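Local coordinates for phosphate ABC transporter, phosphate-binding protein (Clostridium perfringens, PDB 4Q8R), which probably captures phosphate with high affinity outside the cell membrane and hands it to an ABC-type transporter for uptake, at residues Gly70-Ile81 and Val204-Glu214; Asn89-Gln98 and Asn109-Asp117. One frame throughout, in Å; residues are numbered along the deposited sequence. Where two conformers were deposited one is given.

Contact 1 (Gly70-Ile81 and Val204-Glu214); sequences GLKEVEIAYDGI and VSRPFLAVYKE. With ZN (zinc ion), chain F.
Ile76 and Phe208 meet at the apolar centre of a long antiparallel strand pair, with Ile76 CG1 3.8 Å from Phe208 CB. Here a beta bulge slips the register by one residue: Ile76 N donates to Phe208 O, while Phe208 N donates to Ala77 O. The phenylalanine ring also takes Asp79 CB over one face, 3.3 Å from Phe208 CE1. Tyr212 receives Lys72 CB over its face (CH-pi) and Val74 CG2 at its edge, 3.7 Å from Tyr212 CE2. On the other sheet face, shared with Pro207, Tyr78 lays its ring across the Arg206-Pro207 peptide, Ser205 OG at the ring edge.

Polar groups flank the bulge. One conformer of Glu73 extends OE2 to zinc (2.2 Å), shared with Asp61, while OE1 pairs with Lys67. Arg206 grips Asp79 side-on, NE (2.8 Å) and NH1 (2.9 Å) both donating to OD2, NE on the lone pair away from OD1, NH1 nearly along the C-O bond. Ile81 CG1 packs over the guanidinium face; NH1 also meets Thr131 OG1, and NH2 Ser59 O. These partners fix the guanidinium's rotation; lying about 5 Å from a bound phosphate ion, near but not bonded, the Arg206 side chain is consistent with a preset anion pocket.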
loop_
_atom_site.group_PDB
_atom_site.type_symbol
_atom_site.label_atom_id
_atom_site.label_comp_id
_atom_site.label_asym_id
_atom_site.label_seq_id
_atom_site.Cartn_x
_atom_site.Cartn_y
_atom_site.Cartn_z
ATOM N N GLY A 70 -14.332 13.217 -12.816
ATOM C CA GLY A 70 -14.815 12.260 -13.837
ATOM C C GLY A 70 -14.067 10.930 -13.844
ATOM O O GLY A 70 -13.923 10.290 -14.895
ATOM N N LEU A 71 -13.542 10.515 -12.694
ATOM C CA LEU A 71 -12.759 9.271 -12.671
ATOM C C LEU A 71 -13.608 8.056 -12.406
ATOM O O LEU A 71 -14.400 8.055 -11.493
ATOM C CB LEU A 71 -11.622 9.330 -11.649
ATOM C CG LEU A 71 -10.427 10.266 -11.860
ATOM C CD1 LEU A 71 -9.547 10.207 -10.590
ATOM C CD2 LEU A 71 -9.636 9.939 -13.122
ATOM N N LYS A 72 -13.492 7.049 -13.283
ATOM C CA LYS A 72 -14.047 5.728 -13.046
ATOM C C LYS A 72 -13.038 4.958 -12.202
ATOM O O LYS A 72 -11.843 5.191 -12.292
ATOM C CB LYS A 72 -14.248 5.036 -14.387
ATOM C CG LYS A 72 -15.259 5.744 -15.315
ATOM C CD LYS A 72 -16.605 6.016 -14.626
ATOM C CE LYS A 72 -17.708 6.507 -15.588
ATOM N NZ LYS A 72 -18.190 5.451 -16.541
ATOM N N GLU A 73 -13.540 4.038 -11.390
ATOM C CA GLU A 73 -12.667 3.186 -10.621
ATOM C C GLU A 73 -12.876 1.740 -10.887
ATOM O O GLU A 73 -14.011 1.255 -11.090
ATOM C CB GLU A 73 -12.877 3.430 -9.147
ATOM C CG GLU A 73 -13.081 4.878 -8.854
ATOM C CD GLU A 73 -13.618 5.030 -7.475
ATOM O OE1 GLU A 73 -14.662 5.678 -7.317
ATOM O OE2 GLU A 73 -13.037 4.415 -6.559
ATOM N N VAL A 74 -11.776 1.020 -10.908
ATOM C CA VAL A 74 -11.834 -0.448 -11.058
ATOM C C VAL A 74 -10.978 -1.034 -9.920
ATOM O O VAL A 74 -9.755 -0.826 -9.886
ATOM C CB VAL A 74 -11.274 -0.919 -12.424
ATOM C CG1 VAL A 74 -11.185 -2.407 -12.492
ATOM C CG2 VAL A 74 -12.133 -0.398 -13.535
ATOM N N GLU A 75 -11.617 -1.799 -9.044
ATOM C CA GLU A 75 -10.901 -2.499 -8.030
ATOM C C GLU A 75 -10.158 -3.683 -8.703
ATOM O O GLU A 75 -10.800 -4.564 -9.324
ATOM C CB GLU A 75 -11.876 -2.925 -6.937
ATOM C CG GLU A 75 -11.270 -3.516 -5.711
ATOM C CD GLU A 75 -12.314 -3.849 -4.604
ATOM O OE1 GLU A 75 -13.308 -3.091 -4.423
ATOM O OE2 GLU A 75 -12.140 -4.867 -3.884
ATOM N N ILE A 76 -8.835 -3.743 -8.559
ATOM C CA ILE A 76 -8.029 -4.854 -9.115
ATOM C C ILE A 76 -7.481 -5.896 -8.125
ATOM O O ILE A 76 -7.100 -6.999 -8.526
ATOM C CB ILE A 76 -6.852 -4.374 -9.972
ATOM C CG1 ILE A 76 -5.893 -3.499 -9.158
ATOM C CG2 ILE A 76 -7.326 -3.588 -11.174
ATOM C CD1 ILE A 76 -4.613 -3.110 -9.924
ATOM N N ALA A 77 -7.507 -5.543 -6.849
ATOM C CA ALA A 77 -7.017 -6.372 -5.724
ATOM C C ALA A 77 -7.457 -5.722 -4.420
ATOM O O ALA A 77 -7.849 -4.536 -4.404
ATOM C CB ALA A 77 -5.513 -6.543 -5.745
ATOM N N TYR A 78 -7.396 -6.501 -3.340
ATOM C CA TYR A 78 -7.392 -5.923 -1.986
ATOM C C TYR A 78 -6.018 -6.219 -1.415
ATOM O O TYR A 78 -5.323 -7.137 -1.875
ATOM C CB TYR A 78 -8.583 -6.433 -1.166
ATOM C CG TYR A 78 -9.361 -5.431 -0.436
ATOM C CD1 TYR A 78 -10.307 -4.613 -1.087
ATOM C CD2 TYR A 78 -9.161 -5.260 0.974
ATOM C CE1 TYR A 78 -11.016 -3.648 -0.347
ATOM C CE2 TYR A 78 -9.859 -4.313 1.710
ATOM C CZ TYR A 78 -10.778 -3.499 1.062
ATOM O OH TYR A 78 -11.431 -2.540 1.819
ATOM N N ASP A 79 -5.599 -5.411 -0.452
ATOM C CA ASP A 79 -4.253 -5.432 0.060
ATOM C C ASP A 79 -4.245 -5.168 1.578
ATOM O O ASP A 79 -4.828 -4.175 2.059
ATOM C CB ASP A 79 -3.402 -4.367 -0.628
ATOM C CG ASP A 79 -1.965 -4.322 -0.136
ATOM O OD1 ASP A 79 -1.222 -5.317 -0.181
ATOM O OD2 ASP A 79 -1.507 -3.246 0.245
ATOM N N GLY A 80 -3.551 -6.019 2.316
ATOM C CA GLY A 80 -3.300 -5.795 3.703
ATOM C C GLY A 80 -2.153 -4.837 3.903
ATOM O O GLY A 80 -1.236 -4.730 3.073
ATOM N N ILE A 81 -2.223 -4.107 5.007
ATOM C CA ILE A 81 -1.108 -3.247 5.404
ATOM C C ILE A 81 -0.513 -3.917 6.682
ATOM O O ILE A 81 -1.200 -4.081 7.713
ATOM C CB ILE A 81 -1.535 -1.841 5.741
ATOM C CG1 ILE A 81 -2.176 -1.156 4.489
ATOM C CG2 ILE A 81 -0.345 -1.027 6.284
ATOM C CD1 ILE A 81 -2.788 0.163 4.777
ATOM N N VAL A 204 -6.400 -4.288 9.024
ATOM C CA VAL A 204 -5.771 -3.190 8.319
ATOM C C VAL A 204 -5.607 -3.568 6.844
ATOM O O VAL A 204 -4.682 -4.299 6.441
ATOM C CB VAL A 204 -4.422 -2.771 8.928
ATOM C CG1 VAL A 204 -4.114 -1.314 8.534
ATOM C CG2 VAL A 204 -4.415 -2.858 10.467
ATOM N N SER A 205 -6.501 -3.039 6.017
ATOM C CA SER A 205 -6.521 -3.388 4.610
ATOM C C SER A 205 -7.203 -2.311 3.784
ATOM O O SER A 205 -7.897 -1.464 4.336
ATOM C CB SER A 205 -7.240 -4.748 4.440
ATOM O OG SER A 205 -8.603 -4.670 4.748
ATOM N N ARG A 206 -7.052 -2.382 2.466
ATOM C CA ARG A 206 -7.527 -1.326 1.597
ATOM C C ARG A 206 -7.580 -1.850 0.138
ATOM O O ARG A 206 -6.958 -2.885 -0.174
ATOM C CB ARG A 206 -6.673 -0.040 1.731
ATOM C CG ARG A 206 -5.199 -0.260 1.957
ATOM C CD ARG A 206 -4.541 -0.806 0.680
ATOM N NE ARG A 206 -3.120 -1.055 0.810
ATOM C CZ ARG A 206 -2.188 -0.121 0.837
ATOM N NH1 ARG A 206 -0.943 -0.485 0.951
ATOM N NH2 ARG A 206 -2.521 1.195 0.793
ATOM N N PRO A 207 -8.378 -1.205 -0.720
ATOM C CA PRO A 207 -8.371 -1.629 -2.145
ATOM C C PRO A 207 -7.155 -1.128 -2.914
ATOM O O PRO A 207 -6.537 -0.096 -2.580
ATOM C CB PRO A 207 -9.629 -0.946 -2.708
ATOM C CG PRO A 207 -9.707 0.371 -1.909
ATOM C CD PRO A 207 -9.324 -0.099 -0.488
ATOM N N PHE A 208 -6.855 -1.835 -3.996
ATOM C CA PHE A 208 -6.052 -1.360 -5.111
ATOM C C PHE A 208 -7.009 -0.993 -6.219
ATOM O O PHE A 208 -7.855 -1.827 -6.593
ATOM C CB PHE A 208 -5.057 -2.386 -5.596
ATOM C CG PHE A 208 -3.839 -2.608 -4.718
ATOM C CD1 PHE A 208 -3.580 -1.893 -3.521
ATOM C CD2 PHE A 208 -2.868 -3.538 -5.127
ATOM C CE1 PHE A 208 -2.423 -2.126 -2.797
ATOM C CE2 PHE A 208 -1.714 -3.731 -4.421
ATOM C CZ PHE A 208 -1.480 -3.027 -3.242
ATOM N N LEU A 209 -6.898 0.252 -6.702
ATOM C CA LEU A 209 -7.740 0.778 -7.773
ATOM C C LEU A 209 -6.931 1.189 -8.962
ATOM O O LEU A 209 -5.826 1.764 -8.836
ATOM C CB LEU A 209 -8.553 2.002 -7.301
ATOM C CG LEU A 209 -9.403 1.885 -6.057
ATOM C CD1 LEU A 209 -9.991 3.243 -5.699
ATOM C CD2 LEU A 209 -10.456 0.802 -6.231
ATOM N N ALA A 210 -7.469 0.880 -10.154
ATOM C CA ALA A 210 -7.066 1.499 -11.381
ATOM C C ALA A 210 -8.160 2.547 -11.666
ATOM O O ALA A 210 -9.372 2.198 -11.625
ATOM C CB ALA A 210 -7.076 0.438 -12.483
ATOM N N VAL A 211 -7.761 3.804 -11.916
ATOM C CA VAL A 211 -8.645 4.886 -12.117
ATOM C C VAL A 211 -8.314 5.574 -13.441
ATOM O O VAL A 211 -7.169 5.622 -13.877
ATOM C CB VAL A 211 -8.667 5.918 -10.946
ATOM C CG1 VAL A 211 -8.986 5.228 -9.641
ATOM C CG2 VAL A 211 -7.348 6.709 -10.860
ATOM N N TYR A 212 -9.352 6.058 -14.101
ATOM C CA TYR A 212 -9.210 6.575 -15.459
ATOM C C TYR A 212 -10.452 7.416 -15.780
ATOM O O TYR A 212 -11.515 7.262 -15.189
ATOM C CB TYR A 212 -9.042 5.432 -16.478
ATOM C CG TYR A 212 -10.189 4.476 -16.519
ATOM C CD1 TYR A 212 -11.313 4.731 -17.322
ATOM C CD2 TYR A 212 -10.174 3.321 -15.737
ATOM C CE1 TYR A 212 -12.359 3.858 -17.370
ATOM C CE2 TYR A 212 -11.243 2.398 -15.794
ATOM C CZ TYR A 212 -12.333 2.684 -16.608
ATOM O OH TYR A 212 -13.420 1.860 -16.669
ATOM N N LYS A 213 -10.284 8.305 -16.737
ATOM C CA LYS A 213 -11.383 8.966 -17.391
ATOM C C LYS A 213 -11.805 8.154 -18.642
ATOM O O LYS A 213 -10.952 7.722 -19.439
ATOM C CB LYS A 213 -10.954 10.347 -17.812
ATOM C CG LYS A 213 -10.596 11.264 -16.677
ATOM C CD LYS A 213 -10.411 12.597 -17.351
ATOM C CE LYS A 213 -10.483 13.724 -16.401
ATOM N NZ LYS A 213 -9.804 14.820 -17.135
ATOM N N GLU A 214 -13.103 7.942 -18.804
ATOM C CA GLU A 214 -13.603 7.156 -19.947
ATOM C C GLU A 214 -13.115 7.740 -21.269
ATOM O O GLU A 214 -12.845 6.978 -22.227
ATOM C CB GLU A 214 -15.131 7.046 -19.917
ATOM C CG GLU A 214 -15.692 5.914 -20.813
ATOM C CD GLU A 214 -15.384 4.496 -20.291
ATOM O OE1 GLU A 214 -15.791 4.187 -19.140
ATOM O OE2 GLU A 214 -14.738 3.689 -21.022
HETATM ZN ZN ZN F . -14.278 4.678 -4.780
HETATM O O HOH W 1 -14.997 9.298 -17.069
HETATM O O HOH W 2 -14.224 2.999 -4.269
#

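Contact 2 (Asn89-Gln98 and Asn109-Asp117); sequences NPVKDLTLVQ and NWKELGGND
An Asx turn at Asn89 faces the 3-10 turn that carries Trp110; the two turns, one before helix 96-103 and one after it, pack against each other. Asn89 OD1 accepts from Val91 N at 2.9 Å, which holds the amide in place while ND2 sits over the six-membered ring of the indole, 3.5 Å from Trp110 CZ2; the amide and ring planes are 69° apart. Trp110 NE1 bonds to Asn168 O. Val91 CG2 approaches the indole obliquely and rests 3.6 Å from Gly115 CA. The Pro90 and Asn116 side chains cross at about a right angle, Pro90 CD 3.7 Å from Asn116 ND2.

Farther on, Leu113 CD2 touches Leu94 CD2 at 3.9 Å. The Leu113 and Gln98 side chains run past each other in opposite directions, Gln98 NE2 3.8 Å from Leu113 CD2. Thr95 and Gln98 form a capping box: Gln98 OE1 takes Thr95 N on an in-plane lone pair, and Thr95 OG1 accepts from Gln98 N. The direct contact is thus van der Waals packing, partly amide on carbon, and hydrogen bonding between the segments runs through waters, from Gln98 NE2 to Glu112 O and Leu113 O and from Asn89 OD1 to Asn116 N.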
loop_
_atom_site.group_PDB
_atom_site.type_symbol
_atom_site.label_atom_id
_atom_site.label_comp_id
_atom_site.label_asym_id
_atom_site.label_seq_id
_atom_site.Cartn_x
_atom_site.Cartn_y
_atom_site.Cartn_z
ATOM N N ASN A 89 12.796 -8.228 16.821
ATOM C CA ASN A 89 12.165 -7.420 17.870
ATOM C C ASN A 89 11.272 -8.352 18.704
ATOM O O ASN A 89 10.445 -9.095 18.133
ATOM C CB ASN A 89 11.297 -6.367 17.207
ATOM C CG ASN A 89 10.797 -5.310 18.205
ATOM O OD1 ASN A 89 10.399 -5.632 19.325
ATOM N ND2 ASN A 89 10.805 -4.054 17.787
ATOM N N PRO A 90 11.407 -8.358 20.038
ATOM C CA PRO A 90 10.579 -9.214 20.879
ATOM C C PRO A 90 9.106 -8.914 20.849
ATOM O O PRO A 90 8.302 -9.769 21.230
ATOM C CB PRO A 90 11.154 -9.009 22.281
ATOM C CG PRO A 90 11.865 -7.699 22.213
ATOM C CD PRO A 90 12.414 -7.618 20.834
ATOM N N VAL A 91 8.741 -7.717 20.389
ATOM C CA VAL A 91 7.299 -7.354 20.290
ATOM C C VAL A 91 6.743 -7.906 18.967
ATOM O O VAL A 91 7.177 -7.502 17.912
ATOM C CB VAL A 91 7.124 -5.848 20.364
ATOM C CG1 VAL A 91 5.645 -5.461 20.264
ATOM C CG2 VAL A 91 7.713 -5.344 21.677
ATOM N N LYS A 92 5.769 -8.809 19.076
ATOM C CA LYS A 92 5.268 -9.566 17.947
ATOM C C LYS A 92 3.767 -9.439 17.715
ATOM O O LYS A 92 3.249 -10.041 16.774
ATOM C CB LYS A 92 5.694 -11.038 18.121
ATOM C CG LYS A 92 7.192 -11.149 17.833
ATOM C CD LYS A 92 7.805 -12.474 18.149
ATOM C CE LYS A 92 9.310 -12.304 18.232
ATOM N NZ LYS A 92 9.960 -12.063 16.922
ATOM N N ASP A 93 3.098 -8.625 18.534
ATOM C CA ASP A 93 1.677 -8.519 18.510
ATOM C C ASP A 93 1.338 -7.175 19.105
ATOM O O ASP A 93 1.855 -6.856 20.208
ATOM C CB ASP A 93 1.100 -9.673 19.322
ATOM C CG ASP A 93 -0.395 -9.827 19.210
ATOM O OD1 ASP A 93 -1.092 -9.045 18.571
ATOM O OD2 ASP A 93 -0.907 -10.809 19.804
ATOM N N LEU A 94 0.493 -6.403 18.417
ATOM C CA LEU A 94 0.028 -5.106 18.909
ATOM C C LEU A 94 -1.462 -4.943 18.662
ATOM O O LEU A 94 -1.964 -5.404 17.621
ATOM C CB LEU A 94 0.792 -3.972 18.209
ATOM C CG LEU A 94 2.302 -3.845 18.503
ATOM C CD1 LEU A 94 2.989 -2.845 17.624
ATOM C CD2 LEU A 94 2.489 -3.473 19.973
ATOM N N THR A 95 -2.167 -4.281 19.557
ATOM C CA THR A 95 -3.575 -3.909 19.331
ATOM C C THR A 95 -3.596 -2.600 18.485
ATOM O O THR A 95 -2.591 -1.844 18.427
ATOM C CB THR A 95 -4.294 -3.696 20.636
ATOM O OG1 THR A 95 -3.723 -2.525 21.284
ATOM C CG2 THR A 95 -4.224 -4.962 21.510
ATOM N N LEU A 96 -4.724 -2.299 17.826
ATOM C CA LEU A 96 -4.791 -1.092 17.059
ATOM C C LEU A 96 -4.538 0.134 17.932
ATOM O O LEU A 96 -3.886 1.080 17.483
ATOM C CB LEU A 96 -6.104 -0.931 16.323
ATOM C CG LEU A 96 -6.340 -1.760 15.067
ATOM C CD1 LEU A 96 -7.736 -1.446 14.564
ATOM C CD2 LEU A 96 -5.312 -1.431 14.010
ATOM N N VAL A 97 -5.042 0.117 19.145
ATOM C CA VAL A 97 -4.848 1.257 20.041
ATOM C C VAL A 97 -3.392 1.382 20.474
ATOM O O VAL A 97 -2.876 2.540 20.645
ATOM C CB VAL A 97 -5.846 1.297 21.159
ATOM C CG1 VAL A 97 -5.658 0.207 22.233
ATOM C CG2 VAL A 97 -5.873 2.721 21.801
ATOM N N GLN A 98 -2.690 0.237 20.695
ATOM C CA GLN A 98 -1.234 0.352 20.919
ATOM C C GLN A 98 -0.558 1.024 19.729
ATOM O O GLN A 98 0.321 1.889 19.880
ATOM C CB GLN A 98 -0.578 -0.984 21.186
ATOM C CG GLN A 98 -0.891 -1.505 22.568
ATOM C CD GLN A 98 -0.343 -2.904 22.765
ATOM O OE1 GLN A 98 -0.603 -3.755 21.943
ATOM N NE2 GLN A 98 0.294 -3.144 23.875
ATOM N N ASN A 109 8.856 4.162 23.988
ATOM C CA ASN A 109 9.931 3.217 24.294
ATOM C C ASN A 109 9.336 1.816 24.145
ATOM O O ASN A 109 8.195 1.614 24.586
ATOM C CB ASN A 109 10.441 3.438 25.736
ATOM C CG ASN A 109 11.661 2.593 26.071
ATOM O OD1 ASN A 109 11.598 1.359 26.149
ATOM N ND2 ASN A 109 12.774 3.234 26.224
ATOM N N TRP A 110 10.076 0.880 23.532
ATOM C CA TRP A 110 9.543 -0.432 23.317
ATOM C C TRP A 110 9.188 -1.168 24.590
ATOM O O TRP A 110 8.328 -2.064 24.575
ATOM C CB TRP A 110 10.520 -1.268 22.484
ATOM C CG TRP A 110 10.621 -0.862 21.039
ATOM C CD1 TRP A 110 11.563 -0.095 20.447
ATOM C CD2 TRP A 110 9.689 -1.263 19.999
ATOM N NE1 TRP A 110 11.281 0.020 19.101
ATOM C CE2 TRP A 110 10.113 -0.669 18.819
ATOM C CE3 TRP A 110 8.532 -2.049 19.995
ATOM C CZ2 TRP A 110 9.443 -0.876 17.597
ATOM C CZ3 TRP A 110 7.889 -2.259 18.827
ATOM C CH2 TRP A 110 8.296 -1.629 17.649
ATOM N N LYS A 111 9.766 -0.774 25.715
ATOM C CA LYS A 111 9.413 -1.369 26.957
ATOM C C LYS A 111 7.978 -1.127 27.425
ATOM O O LYS A 111 7.403 -1.897 28.172
ATOM C CB LYS A 111 10.260 -0.754 28.011
ATOM C CG LYS A 111 11.356 -1.529 28.306
ATOM C CD LYS A 111 10.960 -2.400 29.401
ATOM C CE LYS A 111 12.243 -2.772 30.024
ATOM N NZ LYS A 111 12.016 -3.683 31.156
ATOM N N GLU A 112 7.403 -0.033 26.923
ATOM C CA GLU A 112 6.053 0.293 27.186
ATOM C C GLU A 112 5.094 -0.638 26.454
ATOM O O GLU A 112 3.895 -0.548 26.665
ATOM C CB GLU A 112 5.752 1.740 26.786
ATOM C CG GLU A 112 6.445 2.802 27.609
ATOM C CD GLU A 112 6.235 4.227 27.050
ATOM O OE1 GLU A 112 5.331 4.949 27.584
ATOM O OE2 GLU A 112 6.934 4.592 26.106
ATOM N N LEU A 113 5.646 -1.538 25.631
ATOM C CA LEU A 113 4.898 -2.538 24.927
ATOM C C LEU A 113 5.375 -3.929 25.305
ATOM O O LEU A 113 4.983 -4.901 24.700
ATOM C CB LEU A 113 5.085 -2.357 23.409
ATOM C CG LEU A 113 4.659 -1.014 22.836
ATOM C CD1 LEU A 113 5.260 -0.795 21.504
ATOM C CD2 LEU A 113 3.158 -0.907 22.776
ATOM N N GLY A 114 6.196 -4.018 26.342
ATOM C CA GLY A 114 6.791 -5.303 26.747
ATOM C C GLY A 114 8.065 -5.709 26.047
ATOM O O GLY A 114 8.542 -6.874 26.224
ATOM N N GLY A 115 8.660 -4.799 25.283
ATOM C CA GLY A 115 9.853 -5.050 24.496
ATOM C C GLY A 115 11.109 -4.604 25.212
ATOM O O GLY A 115 11.125 -4.437 26.456
ATOM N N ASN A 116 12.125 -4.367 24.417
ATOM C CA ASN A 116 13.409 -3.884 24.882
ATOM C C ASN A 116 13.319 -2.487 25.422
ATOM O O ASN A 116 12.458 -1.668 24.947
ATOM C CB ASN A 116 14.417 -3.908 23.740
ATOM C CG ASN A 116 14.803 -5.326 23.306
ATOM O OD1 ASN A 116 14.775 -6.243 24.073
ATOM N ND2 ASN A 116 15.148 -5.484 22.042
ATOM N N ASP A 117 14.201 -2.135 26.364
ATOM C CA ASP A 117 14.368 -0.709 26.747
ATOM C C ASP A 117 15.098 0.054 25.692
ATOM O O ASP A 117 16.371 0.075 25.649
ATOM C CB ASP A 117 15.149 -0.649 28.064
ATOM C CG ASP A 117 15.299 0.723 28.592
ATOM O OD1 ASP A 117 14.825 1.661 27.994
ATOM O OD2 ASP A 117 15.878 0.855 29.658
HETATM O O HOH W 3 11.571 -4.225 21.521
HETATM O O HOH W 4 1.431 -1.541 26.182
HETATM O O HOH W 5 1.803 -5.562 24.632
#

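From the N terminus, residues 70-81 open the larger loop, which closes after 122 intervening residues when 204-214 returns alongside them in contact 1. The chain runs on through the rest of strand 71-86 into 89-98, turns through helix 96-103, and comes back as 109-117, so contact 2 is a short local closure lying wholly within the long one. Their centres are 32 Å apart, on opposite sides of the chain's centre, yet Val204 CG2 packs 3.9 Å from Leu96 CD2. Strand 71-86 pairs with 205-213, 169-174 and 182-187; the last pairs with 93-94, through which contact 2 reaches the same branched sheet, consistent with strands crossing between two lobes, as in periplasmic binding proteins.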